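Local coordinates for protein CaaX farnesyltransferase alpha subunit Ram2 (Aspergillus fumigatus, PDB 4L9P) that forms, together with its beta subunit Ram1, a prenyltransferase that probably attaches farnesyl groups to proteins ending in a CaaX sequence, at residues Ala255-Ser260 against Lys302-Ile307; Arg72-Thr77 against Lys96-Leu101; Val236-Val241 against Ala272-Ser277; Glu326-Leu331 against Tyr348-Ile353. The protein carries 1 engineered substitution. All blocks are in the same frame, centred on the assembly; numbering follows the deposited sequence. Where two conformers were deposited one is given.

Contact 1 of 4, residues Ala255-Ser260 against Lys302-Ile307. With EDO (1,2-ethanediol), chain H.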
loop_
_atom_site.group_PDB
_atom_site.type_symbol
_atom_site.label_atom_id
_atom_site.label_comp_id
_atom_site.label_asym_id
_atom_site.label_seq_id
_atom_site.Cartn_x
_atom_site.Cartn_y
_atom_site.Cartn_z
ATOM N N ALA A 255 -8.264 25.804 -11.306
ATOM C CA ALA A 255 -7.085 25.517 -10.441
ATOM C C ALA A 255 -6.098 24.750 -11.280
ATOM O O ALA A 255 -6.036 23.542 -11.253
ATOM C CB ALA A 255 -7.488 24.711 -9.163
ATOM N N PRO A 256 -5.334 25.466 -12.117
ATOM C CA PRO A 256 -4.553 24.746 -13.136
ATOM C C PRO A 256 -3.428 23.873 -12.576
ATOM O O PRO A 256 -2.998 22.987 -13.301
ATOM C CB PRO A 256 -3.928 25.903 -13.975
ATOM C CG PRO A 256 -4.938 26.969 -13.853
ATOM C CD PRO A 256 -5.345 26.926 -12.378
ATOM N N GLU A 257 -2.957 24.104 -11.349
ATOM C CA GLU A 257 -1.893 23.239 -10.813
ATOM C C GLU A 257 -2.454 21.947 -10.189
ATOM O O GLU A 257 -1.689 21.126 -9.701
ATOM C CB GLU A 257 -1.052 24.034 -9.808
ATOM C CG GLU A 257 0.268 23.393 -9.345
ATOM C CD GLU A 257 1.205 22.988 -10.461
ATOM O OE1 GLU A 257 0.984 23.421 -11.597
ATOM O OE2 GLU A 257 2.197 22.255 -10.190
ATOM N N ASN A 258 -3.770 21.733 -10.250
ATOM C CA ASN A 258 -4.374 20.519 -9.669
ATOM C C ASN A 258 -4.120 19.326 -10.594
ATOM O O ASN A 258 -4.651 19.275 -11.705
ATOM C CB ASN A 258 -5.847 20.815 -9.597
ATOM C CG ASN A 258 -6.716 19.644 -9.195
ATOM O OD1 ASN A 258 -6.257 18.621 -8.679
ATOM N ND2 ASN A 258 -8.033 19.833 -9.401
ATOM N N ARG A 259 -3.339 18.344 -10.149
ATOM C CA ARG A 259 -2.983 17.216 -11.010
ATOM C C ARG A 259 -4.191 16.399 -11.460
ATOM O O ARG A 259 -4.206 15.874 -12.560
ATOM C CB ARG A 259 -1.995 16.308 -10.275
ATOM C CG ARG A 259 -1.613 15.039 -11.025
ATOM C CD ARG A 259 -0.582 14.301 -10.194
ATOM N NE ARG A 259 0.579 15.166 -9.875
ATOM C CZ ARG A 259 1.600 15.439 -10.682
ATOM N NH1 ARG A 259 1.700 14.853 -11.892
ATOM N NH2 ARG A 259 2.576 16.238 -10.232
ATOM N N SER A 260 -5.185 16.253 -10.576
ATOM C CA SER A 260 -6.234 15.231 -10.808
ATOM C C SER A 260 -6.949 15.311 -12.165
ATOM O O SER A 260 -7.043 14.301 -12.830
ATOM C CB SER A 260 -7.263 15.231 -9.659
ATOM O OG SER A 260 -6.624 14.849 -8.430
ATOM N N LYS A 302 1.463 28.745 -15.482
ATOM C CA LYS A 302 0.414 28.578 -14.492
ATOM C C LYS A 302 0.173 27.128 -14.125
ATOM O O LYS A 302 -0.605 26.851 -13.196
ATOM C CB LYS A 302 -0.882 29.180 -15.030
ATOM C CG LYS A 302 -0.747 30.722 -15.316
ATOM C CD LYS A 302 -2.097 31.387 -15.722
ATOM C CE LYS A 302 -1.953 32.299 -16.960
ATOM N NZ LYS A 302 -1.605 31.583 -18.293
ATOM N N SER A 303 0.799 26.211 -14.850
ATOM C CA SER A 303 0.603 24.773 -14.564
ATOM C C SER A 303 1.796 23.926 -14.960
ATOM O O SER A 303 2.162 23.895 -16.161
ATOM C CB SER A 303 -0.639 24.261 -15.324
ATOM O OG SER A 303 -0.831 22.863 -15.045
ATOM N N SER A 304 2.410 23.221 -13.988
ATOM C CA SER A 304 3.481 22.282 -14.331
ATOM C C SER A 304 2.946 21.118 -15.180
ATOM O O SER A 304 3.665 20.526 -16.014
ATOM C CB SER A 304 4.176 21.776 -13.071
ATOM O OG SER A 304 3.262 21.035 -12.268
ATOM N N HIS A 305 1.668 20.772 -14.963
ATOM C CA HIS A 305 1.058 19.715 -15.752
ATOM C C HIS A 305 0.977 20.048 -17.222
ATOM O O HIS A 305 1.071 19.160 -18.082
ATOM C CB HIS A 305 -0.368 19.404 -15.184
ATOM C CG HIS A 305 -0.312 19.261 -13.698
ATOM N ND1 HIS A 305 0.453 18.278 -13.104
ATOM C CD2 HIS A 305 -0.803 20.029 -12.696
ATOM C CE1 HIS A 305 0.404 18.439 -11.800
ATOM N NE2 HIS A 305 -0.347 19.486 -11.518
ATOM N N ALA A 306 0.777 21.337 -17.521
ATOM C CA ALA A 306 0.763 21.803 -18.913
ATOM C C ALA A 306 2.130 21.621 -19.542
ATOM O O ALA A 306 2.214 21.208 -20.682
ATOM C CB ALA A 306 0.311 23.219 -18.958
ATOM N N ILE A 307 3.190 21.875 -18.777
ATOM C CA ILE A 307 4.545 21.694 -19.320
ATOM C C ILE A 307 4.791 20.207 -19.581
ATOM O O ILE A 307 5.346 19.831 -20.654
ATOM C CB ILE A 307 5.630 22.226 -18.340
ATOM C CG1 ILE A 307 5.415 23.709 -18.029
ATOM C CG2 ILE A 307 7.051 21.982 -18.864
ATOM C CD1 ILE A 307 6.394 24.216 -16.997
HETATM C C1 EDO H . 4.931 20.803 -8.306
HETATM O O1 EDO H . 6.202 21.461 -8.358
HETATM C C2 EDO H . 4.014 21.688 -7.463
HETATM O O2 EDO H . 3.743 22.960 -8.101
HETATM O O HOH W 1 4.215 18.318 -12.016
#
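Chi1 sets CG of Glu257 anti to its backbone N (-168°) and CG of His305 anti to its carbonyl carbon; the Glu257 chain then bends at chi2 (54°), turning CD toward Ser304. The residues tie together two helix N-termini, of helix 259-272 and helix 304-317, whose N-cap positions are held by Asn258 and Ser303. OE1 of Glu257 accepts from Ser304 N at 2.8 Å through its syn lone pair, and OE2 of Glu257 takes the Ser304 OG hydroxyl at 2.6 Å, again on the syn side. O2 of 1,2-ethanediol, probably from the crystallisation liquor, also donates to Glu257 OE2 (2.7 Å). The Glu257 carboxylate, at the N-terminus of helix 304-317, is probably stabilised by the helix dipole. His305 NE2 donates to Glu257 O (2.8 Å), which lies in the ring plane although NE2 sits above the carbonyl plane. Ser303 OG donates to Pro256 O at 2.8 Å. The beta subunit joins here: Asp84 of Ram1 bonds to Glu257 N and Asn361 of Ram1 to Asn258 OD1. Over one face of the His305 imidazole, Arg259 CA makes a CH-pi contact, 3.8 Å from the ring centroid and 22° off its normal.

Contact 2 of 4, residues Arg72-Thr77 against Lys96-Leu101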
loop_
_atom_site.group_PDB
_atom_site.type_symbol
_atom_site.label_atom_id
_atom_site.label_comp_id
_atom_site.label_asym_id
_atom_site.label_seq_id
_atom_site.Cartn_x
_atom_site.Cartn_y
_atom_site.Cartn_z
ATOM N N ARG A 72 -27.832 -14.923 21.685
ATOM C CA ARG A 72 -26.862 -14.493 22.679
ATOM C C ARG A 72 -25.496 -14.257 22.020
ATOM O O ARG A 72 -24.808 -13.301 22.370
ATOM C CB ARG A 72 -26.760 -15.448 23.901
ATOM C CG ARG A 72 -26.184 -16.815 23.601
ATOM C CD ARG A 72 -26.058 -17.668 24.916
ATOM N NE ARG A 72 -25.476 -18.933 24.541
ATOM C CZ ARG A 72 -25.469 -19.986 25.324
ATOM N NH1 ARG A 72 -26.007 -19.872 26.548
ATOM N NH2 ARG A 72 -24.928 -21.110 24.889
ATOM N N ALA A 73 -25.100 -15.147 21.120
ATOM C CA ALA A 73 -23.810 -14.988 20.433
ATOM C C ALA A 73 -23.823 -13.727 19.604
ATOM O O ALA A 73 -22.795 -13.007 19.549
ATOM C CB ALA A 73 -23.531 -16.222 19.561
ATOM N N LEU A 74 -24.945 -13.432 18.964
ATOM C CA LEU A 74 -25.035 -12.201 18.182
ATOM C C LEU A 74 -24.833 -10.960 19.075
ATOM O O LEU A 74 -24.047 -10.061 18.755
ATOM C CB LEU A 74 -26.352 -12.162 17.384
ATOM C CG LEU A 74 -26.556 -10.935 16.469
ATOM C CD1 LEU A 74 -25.494 -10.924 15.326
ATOM C CD2 LEU A 74 -27.993 -10.961 15.906
ATOM N N ARG A 75 -25.492 -10.896 20.218
ATOM C CA ARG A 75 -25.324 -9.801 21.186
ATOM C C ARG A 75 -23.872 -9.727 21.694
ATOM O O ARG A 75 -23.279 -8.639 21.768
ATOM C CB ARG A 75 -26.248 -10.006 22.391
ATOM C CG ARG A 75 -27.712 -9.780 22.092
ATOM C CD ARG A 75 -28.556 -9.651 23.411
ATOM N NE ARG A 75 -28.255 -10.679 24.424
ATOM C CZ ARG A 75 -28.840 -11.879 24.504
ATOM N NH1 ARG A 75 -29.808 -12.232 23.652
ATOM N NH2 ARG A 75 -28.466 -12.717 25.473
ATOM N N LEU A 76 -23.246 -10.881 21.869
ATOM C CA LEU A 76 -21.850 -10.919 22.311
ATOM C C LEU A 76 -20.942 -10.261 21.241
ATOM O O LEU A 76 -20.020 -9.498 21.558
ATOM C CB LEU A 76 -21.425 -12.384 22.492
ATOM C CG LEU A 76 -19.937 -12.596 22.815
ATOM C CD1 LEU A 76 -19.453 -11.822 24.057
ATOM C CD2 LEU A 76 -19.610 -14.078 22.954
ATOM N N THR A 77 -21.176 -10.599 19.987
ATOM C CA THR A 77 -20.354 -9.953 18.940
ATOM C C THR A 77 -20.539 -8.431 18.930
ATOM O O THR A 77 -19.559 -7.718 18.715
ATOM C CB THR A 77 -20.639 -10.502 17.529
ATOM O OG1 THR A 77 -21.965 -10.155 17.047
ATOM C CG2 THR A 77 -20.344 -12.003 17.415
ATOM N N LYS A 96 -21.747 -14.613 9.929
ATOM C CA LYS A 96 -22.245 -16.017 9.901
ATOM C C LYS A 96 -23.537 -16.144 10.690
ATOM O O LYS A 96 -24.500 -16.752 10.191
ATOM C CB LYS A 96 -21.218 -16.949 10.508
ATOM C CG LYS A 96 -19.999 -17.176 9.655
ATOM C CD LYS A 96 -19.103 -18.195 10.411
ATOM C CE LYS A 96 -17.877 -18.591 9.615
ATOM N NZ LYS A 96 -17.163 -19.653 10.400
ATOM N N ILE A 97 -23.585 -15.559 11.884
ATOM C CA ILE A 97 -24.792 -15.680 12.729
ATOM C C ILE A 97 -25.982 -14.986 12.058
ATOM O O ILE A 97 -27.070 -15.533 11.996
ATOM C CB ILE A 97 -24.579 -15.028 14.100
ATOM C CG1 ILE A 97 -23.441 -15.720 14.860
ATOM C CG2 ILE A 97 -25.905 -15.083 14.902
ATOM C CD1 ILE A 97 -22.930 -14.942 16.069
ATOM N N LEU A 98 -25.811 -13.795 11.508
ATOM C CA LEU A 98 -26.905 -13.063 10.895
ATOM C C LEU A 98 -27.524 -13.878 9.786
ATOM O O LEU A 98 -28.734 -13.953 9.701
ATOM C CB LEU A 98 -26.365 -11.751 10.294
ATOM C CG LEU A 98 -25.927 -10.726 11.331
ATOM C CD1 LEU A 98 -25.098 -9.624 10.597
ATOM C CD2 LEU A 98 -27.146 -10.093 11.986
ATOM N N PHE A 99 -26.703 -14.470 8.916
ATOM C CA PHE A 99 -27.261 -15.293 7.855
ATOM C C PHE A 99 -27.897 -16.595 8.393
ATOM O O PHE A 99 -29.021 -16.961 7.981
ATOM C CB PHE A 99 -26.205 -15.535 6.804
ATOM C CG PHE A 99 -25.988 -14.352 5.933
ATOM C CD1 PHE A 99 -26.928 -14.006 4.935
ATOM C CD2 PHE A 99 -24.867 -13.560 6.080
ATOM C CE1 PHE A 99 -26.728 -12.877 4.112
ATOM C CE2 PHE A 99 -24.662 -12.460 5.248
ATOM C CZ PHE A 99 -25.590 -12.119 4.284
ATOM N N ALA A 100 -27.220 -17.268 9.338
ATOM C CA ALA A 100 -27.754 -18.541 9.862
ATOM C C ALA A 100 -29.103 -18.369 10.557
ATOM O O ALA A 100 -29.981 -19.263 10.488
ATOM C CB ALA A 100 -26.763 -19.129 10.787
ATOM N N LEU A 101 -29.324 -17.254 11.217
ATOM C CA LEU A 101 -30.587 -17.034 11.932
ATOM C C LEU A 101 -31.642 -16.317 11.100
ATOM O O LEU A 101 -32.764 -16.090 11.583
ATOM C CB LEU A 101 -30.351 -16.231 13.206
ATOM C CG LEU A 101 -29.440 -16.887 14.234
ATOM C CD1 LEU A 101 -29.353 -15.980 15.463
ATOM C CD2 LEU A 101 -29.933 -18.300 14.613
#
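Ile97 and Leu74 bury the most surface here, each losing more than 70 Å² to the opposing helix, and Leu98 comes next. Ile97 works with two branches. Its CG2, anti to the backbone N, packs against Leu74 CB at 3.9 Å. Its longer branch ends in CD1, which lies 3.8 Å from Ala73 CB and equally close to the backbone N of Leu74, so that this methyl rests against the helix surface. The same CD1 meets Thr77 CG2 at 4.1 Å, the two side chains reaching toward each other tip to tip. These helices, 71-83 and 88-100, form an antiparallel alpha-alpha hairpin within a protein prenyltransferase alpha subunit repeat, akin to tetratricopeptide repeats; their local axes run at 147° to each other and approach to 10.1 Å. Leu74 extends the apolar seam away from Ile97. Chi1 of -178° sets its CG anti to the backbone N, and chi2 of 65° then places Leu74 CD1 3.8 Å from Leu98 CD2; the two leucine side chains cross at about a right angle. Leu98 in turn packs on Leu105 and Glu108 of helix 105-118. At the other end of the seam, Thr77 keeps its polar atom off the apolar interface: OG1 donates to Leu74 O at 2.7 Å and is also hydrogen-bonded to Arg94 NH1, while CG2 is left to face Ile97.

Contact 3 of 4, residues Val236-Val241 against Ala272-Ser277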
loop_
_atom_site.group_PDB
_atom_site.type_symbol
_atom_site.label_atom_id
_atom_site.label_comp_id
_atom_site.label_asym_id
_atom_site.label_seq_id
_atom_site.Cartn_x
_atom_site.Cartn_y
_atom_site.Cartn_z
ATOM N N VAL A 236 -15.925 3.327 -28.819
ATOM C CA VAL A 236 -15.789 4.661 -28.222
ATOM C C VAL A 236 -17.054 5.468 -28.516
ATOM O O VAL A 236 -17.460 5.584 -29.666
ATOM C CB VAL A 236 -14.590 5.425 -28.801
ATOM C CG1 VAL A 236 -14.435 6.801 -28.135
ATOM C CG2 VAL A 236 -13.299 4.630 -28.621
ATOM N N ASP A 237 -17.664 6.033 -27.485
ATOM C CA ASP A 237 -18.769 6.987 -27.659
ATOM C C ASP A 237 -18.104 8.375 -27.785
ATOM O O ASP A 237 -17.646 8.941 -26.791
ATOM C CB ASP A 237 -19.700 6.931 -26.445
ATOM C CG ASP A 237 -20.805 7.993 -26.473
ATOM O OD1 ASP A 237 -20.754 9.001 -27.217
ATOM O OD2 ASP A 237 -21.742 7.825 -25.686
ATOM N N GLU A 238 -17.989 8.884 -28.996
ATOM C CA GLU A 238 -17.146 10.066 -29.229
ATOM C C GLU A 238 -17.725 11.304 -28.539
ATOM O O GLU A 238 -16.978 12.146 -28.082
ATOM C CB GLU A 238 -16.932 10.316 -30.746
ATOM C CG GLU A 238 -16.404 9.076 -31.477
ATOM C CD GLU A 238 -14.956 8.735 -31.151
ATOM O OE1 GLU A 238 -14.275 9.495 -30.422
ATOM O OE2 GLU A 238 -14.483 7.695 -31.658
ATOM N N ASP A 239 -19.049 11.421 -28.462
ATOM C CA ASP A 239 -19.655 12.614 -27.868
ATOM C C ASP A 239 -19.470 12.639 -26.369
ATOM O O ASP A 239 -19.279 13.705 -25.779
ATOM C CB ASP A 239 -21.156 12.712 -28.160
ATOM C CG ASP A 239 -21.452 12.890 -29.613
ATOM O OD1 ASP A 239 -20.724 13.605 -30.342
ATOM O OD2 ASP A 239 -22.449 12.294 -30.024
ATOM N N LEU A 240 -19.531 11.459 -25.750
ATOM C CA LEU A 240 -19.193 11.320 -24.326
ATOM C C LEU A 240 -17.729 11.707 -24.083
ATOM O O LEU A 240 -17.405 12.441 -23.142
ATOM C CB LEU A 240 -19.381 9.875 -23.893
ATOM C CG LEU A 240 -18.998 9.625 -22.420
ATOM C CD1 LEU A 240 -19.845 10.544 -21.515
ATOM C CD2 LEU A 240 -19.288 8.148 -22.061
ATOM N N VAL A 241 -16.828 11.197 -24.926
ATOM C CA VAL A 241 -15.443 11.581 -24.772
ATOM C C VAL A 241 -15.302 13.111 -24.869
ATOM O O VAL A 241 -14.641 13.737 -23.989
ATOM C CB VAL A 241 -14.551 10.845 -25.787
ATOM C CG1 VAL A 241 -13.138 11.434 -25.795
ATOM C CG2 VAL A 241 -14.511 9.328 -25.445
ATOM N N ALA A 272 -10.069 6.552 -25.258
ATOM C CA ALA A 272 -10.673 6.874 -26.556
ATOM C C ALA A 272 -9.744 6.604 -27.765
ATOM O O ALA A 272 -10.188 6.683 -28.929
ATOM C CB ALA A 272 -11.108 8.335 -26.563
ATOM N N GLY A 273 -8.447 6.333 -27.518
ATOM C CA GLY A 273 -7.551 6.153 -28.658
ATOM C C GLY A 273 -7.204 7.460 -29.336
ATOM O O GLY A 273 -6.892 7.504 -30.543
ATOM N N ARG A 274 -7.253 8.527 -28.559
ATOM C CA ARG A 274 -6.956 9.844 -29.078
ATOM C C ARG A 274 -5.602 10.340 -28.564
ATOM O O ARG A 274 -5.171 10.013 -27.447
ATOM C CB ARG A 274 -8.026 10.826 -28.668
ATOM C CG ARG A 274 -9.369 10.582 -29.289
ATOM C CD ARG A 274 -10.276 11.734 -28.863
ATOM N NE ARG A 274 -11.667 11.510 -29.184
ATOM C CZ ARG A 274 -12.619 12.419 -28.995
ATOM N NH1 ARG A 274 -12.325 13.637 -28.543
ATOM N NH2 ARG A 274 -13.864 12.112 -29.272
ATOM N N PRO A 275 -4.938 11.181 -29.371
ATOM C CA PRO A 275 -3.596 11.617 -28.983
ATOM C C PRO A 275 -3.576 12.787 -28.002
ATOM O O PRO A 275 -4.492 13.579 -28.003
ATOM C CB PRO A 275 -2.987 12.055 -30.311
ATOM C CG PRO A 275 -4.177 12.579 -31.077
ATOM C CD PRO A 275 -5.327 11.654 -30.724
ATOM N N LEU A 276 -2.520 12.909 -27.192
ATOM C CA LEU A 276 -2.344 14.082 -26.320
ATOM C C LEU A 276 -2.374 15.401 -27.115
ATOM O O LEU A 276 -2.753 16.436 -26.597
ATOM C CB LEU A 276 -1.037 13.961 -25.548
ATOM C CG LEU A 276 -0.994 12.759 -24.597
ATOM C CD1 LEU A 276 0.397 12.649 -23.983
ATOM C CD2 LEU A 276 -2.072 12.792 -23.474
ATOM N N SER A 277 -2.011 15.352 -28.389
ATOM C CA SER A 277 -1.979 16.582 -29.174
ATOM C C SER A 277 -3.369 17.249 -29.332
ATOM O O SER A 277 -3.457 18.432 -29.700
ATOM C CB SER A 277 -1.316 16.340 -30.550
ATOM O OG SER A 277 -2.012 15.315 -31.226
HETATM O O HOH W 2 -11.699 8.632 -30.273
#
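The start of helix 238-254 and the residues just before it meet the end of helix 259-272 and the loop that follows, with Val236, Glu238 and Val241 touching Ala272 and Arg274. Arg274 runs extended from CG to NE and carries its guanidinium to Glu238. NH2 of Arg274 forms a salt bridge with Glu238 OE1 at 2.9 Å, nearly straight at 172°, using the anti lone pair of that oxygen; the carboxylate and guanidinium planes are only 17° apart. A weak bond joins the same NH2 to Glu238 O. Over the centre of one guanidinium face lies Val241 CG1, 3.4 Å from Arg274 CZ. Both helix ends carry recognised caps: Asp237 is the N-cap residue, accepting from Leu240 N, and Gly273, with positive phi, closes the earlier helix in a Schellman motif. That turn leads the chain out to Arg274. Ala272 CB packs against Val241 CG2 at 3.7 Å and Val236 CG1 at 4.0 Å. One water knits the polar side together, donating to Glu238 OE1 (2.7 Å) and to Ala272 O (2.8 Å) while accepting from Arg274 NE. The remaining guanidinium nitrogen, NH1 of Arg274, has salt bridges to Asp242 and Glu278.

Contact 4 of 4, residues Glu326-Leu331 against Tyr348-Ile353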
loop_
_atom_site.group_PDB
_atom_site.type_symbol
_atom_site.label_atom_id
_atom_site.label_comp_id
_atom_site.label_asym_id
_atom_site.label_seq_id
_atom_site.Cartn_x
_atom_site.Cartn_y
_atom_site.Cartn_z
ATOM N N GLU A 326 12.274 20.720 -28.444
ATOM C CA GLU A 326 11.241 21.424 -27.672
ATOM C C GLU A 326 10.788 20.576 -26.469
ATOM O O GLU A 326 10.539 21.142 -25.408
ATOM C CB GLU A 326 10.039 21.792 -28.535
ATOM C CG GLU A 326 8.977 22.625 -27.854
ATOM C CD GLU A 326 9.371 24.076 -27.548
ATOM O OE1 GLU A 326 8.637 24.745 -26.780
ATOM O OE2 GLU A 326 10.409 24.547 -28.023
ATOM N N ALA A 327 10.679 19.247 -26.643
ATOM C CA ALA A 327 10.338 18.359 -25.537
ATOM C C ALA A 327 11.408 18.483 -24.472
ATOM O O ALA A 327 11.070 18.584 -23.274
ATOM C CB ALA A 327 10.180 16.900 -25.986
ATOM N N VAL A 328 12.682 18.466 -24.893
ATOM C CA VAL A 328 13.764 18.591 -23.945
ATOM C C VAL A 328 13.727 19.929 -23.205
ATOM O O VAL A 328 13.990 20.029 -21.986
ATOM C CB VAL A 328 15.128 18.328 -24.603
ATOM C CG1 VAL A 328 16.258 18.641 -23.627
ATOM C CG2 VAL A 328 15.191 16.873 -25.063
ATOM N N LYS A 329 13.386 21.005 -23.927
ATOM C CA LYS A 329 13.228 22.279 -23.248
ATOM C C LYS A 329 12.133 22.225 -22.149
ATOM O O LYS A 329 12.321 22.815 -21.065
ATOM C CB LYS A 329 12.837 23.343 -24.279
ATOM C CG LYS A 329 12.716 24.707 -23.694
ATOM C CD LYS A 329 12.171 25.696 -24.759
ATOM C CE LYS A 329 11.967 27.100 -24.135
ATOM N NZ LYS A 329 11.461 28.155 -25.094
ATOM N N MET A 330 10.966 21.634 -22.463
ATOM C CA MET A 330 9.892 21.542 -21.464
ATOM C C MET A 330 10.400 20.769 -20.244
ATOM O O MET A 330 10.154 21.189 -19.110
ATOM C CB MET A 330 8.673 20.858 -22.074
ATOM C CG MET A 330 8.000 21.628 -23.173
ATOM S SD MET A 330 7.396 23.264 -22.636
ATOM C CE MET A 330 8.765 24.351 -23.221
ATOM N N LEU A 331 11.128 19.660 -20.485
ATOM C CA LEU A 331 11.590 18.837 -19.372
ATOM C C LEU A 331 12.647 19.570 -18.535
ATOM O O LEU A 331 12.776 19.369 -17.325
ATOM C CB LEU A 331 12.094 17.510 -19.911
ATOM C CG LEU A 331 10.961 16.594 -20.437
ATOM C CD1 LEU A 331 11.570 15.549 -21.361
ATOM C CD2 LEU A 331 10.251 15.815 -19.272
ATOM N N TYR A 348 15.598 11.179 -17.110
ATOM C CA TYR A 348 15.368 9.866 -17.771
ATOM C C TYR A 348 14.540 10.085 -19.067
ATOM O O TYR A 348 14.855 9.509 -20.130
ATOM C CB TYR A 348 14.653 8.906 -16.815
ATOM C CG TYR A 348 14.163 7.631 -17.425
ATOM C CD1 TYR A 348 15.054 6.606 -17.694
ATOM C CD2 TYR A 348 12.794 7.419 -17.687
ATOM C CE1 TYR A 348 14.625 5.392 -18.229
ATOM C CE2 TYR A 348 12.353 6.207 -18.236
ATOM C CZ TYR A 348 13.267 5.190 -18.487
ATOM O OH TYR A 348 12.851 3.989 -19.037
ATOM N N ARG A 349 13.504 10.933 -19.001
ATOM C CA ARG A 349 12.705 11.242 -20.187
ATOM C C ARG A 349 13.567 11.934 -21.232
ATOM O O ARG A 349 13.490 11.593 -22.407
ATOM C CB ARG A 349 11.481 12.104 -19.882
ATOM C CG ARG A 349 10.426 11.347 -19.040
ATOM C CD ARG A 349 9.680 10.298 -19.899
ATOM N NE ARG A 349 8.856 10.986 -20.893
ATOM C CZ ARG A 349 8.830 10.717 -22.196
ATOM N NH1 ARG A 349 9.625 9.766 -22.726
ATOM N NH2 ARG A 349 8.003 11.410 -22.993
ATOM N N ILE A 350 14.393 12.898 -20.815
ATOM C CA ILE A 350 15.329 13.559 -21.769
ATOM C C ILE A 350 16.236 12.512 -22.426
ATOM O O ILE A 350 16.450 12.561 -23.642
ATOM C CB ILE A 350 16.183 14.623 -21.058
ATOM C CG1 ILE A 350 15.272 15.796 -20.629
ATOM C CG2 ILE A 350 17.299 15.126 -21.996
ATOM C CD1 ILE A 350 15.900 16.822 -19.699
ATOM N N ARG A 351 16.745 11.550 -21.672
ATOM C CA ARG A 351 17.626 10.526 -22.247
ATOM C C ARG A 351 16.867 9.677 -23.261
ATOM O O ARG A 351 17.399 9.325 -24.303
ATOM C CB ARG A 351 18.236 9.621 -21.158
ATOM C CG ARG A 351 19.178 10.367 -20.217
ATOM C CD ARG A 351 20.157 9.452 -19.442
ATOM N NE ARG A 351 19.492 8.448 -18.624
ATOM C CZ ARG A 351 19.042 8.657 -17.384
ATOM N NH1 ARG A 351 19.191 9.847 -16.849
ATOM N NH2 ARG A 351 18.443 7.672 -16.681
ATOM N N GLN A 352 15.606 9.357 -22.951
ATOM C CA GLN A 352 14.796 8.527 -23.862
ATOM C C GLN A 352 14.526 9.280 -25.155
ATOM O O GLN A 352 14.650 8.716 -26.240
ATOM C CB GLN A 352 13.439 8.210 -23.268
ATOM C CG GLN A 352 13.435 7.199 -22.108
ATOM C CD GLN A 352 12.018 6.790 -21.729
ATOM O OE1 GLN A 352 11.176 7.637 -21.428
ATOM N NE2 GLN A 352 11.750 5.478 -21.744
ATOM N N ILE A 353 14.190 10.562 -25.040
ATOM C CA ILE A 353 13.886 11.384 -26.207
ATOM C C ILE A 353 15.144 11.604 -27.068
ATOM O O ILE A 353 15.122 11.551 -28.317
ATOM C CB ILE A 353 13.306 12.741 -25.786
ATOM C CG1 ILE A 353 11.956 12.517 -25.101
ATOM C CG2 ILE A 353 13.250 13.683 -27.043
ATOM C CD1 ILE A 353 11.396 13.731 -24.368
#
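The Arg349 guanidinium, on a side chain whose CB packs across the contact on Leu331 CD1 (3.8 Å), has Ile353 CD1 over one face, 4.2 Å above the plane and displaced toward the rim. At its edge sits the Gln352 amide: NH1 of Arg349 donates to Gln352 OE1 at 2.9 Å, nearly in the guanidinium plane. NH2 of Arg349 forms salt bridges with Asp312 and Glu316, so the guanidinium, with a seam methyl over one face, is held by two carboxylates of helix 304-317. In that seam Leu331 and Ile353 meet tip to tip, CD1 of Leu331 lying 3.5 Å from CD1 of Ile353. The latter methyl also touches Ala327 CB at 3.8 Å. Ile350 serves both neighbours: its CG1 packs on Leu331 CB at 3.7 Å, and its CG2, anti to the backbone N, meets Val328 CG1 at 4.0 Å, the valine and isoleucine side chains crossing at about a right angle. Helix 304-317 covers a further side, with Tyr314 on Ala327 and Ala315 on Ile353. Local axes 9.7 Å apart and 173° between directions define an antiparallel helical hairpin, the building element of the helical, strand-free prenyltransferase alpha subunit.

Following the chain from the N terminus, contact 2 comes first and closes a short helical hairpin, with 18 residues between its segments. It stands apart, its centre about 52 Å from that of contact 1 and on the opposite side of the chain's centre. Contact 3 then opens at 236-241, and before it closes at 272-277 contact 1 has opened at 255-260; contact 1 closes only at 302-307, so the two cross. Together they tie helices 238-254, 259-272 and 304-317. Contact 4 follows in series, pairing helices 323-338 and 343-362. It touches contact 1, where Ile307 CG2 lies 3.2 Å from Met330 O, so helix 304-317 packs directly on helix 323-338 and joins the two contacts.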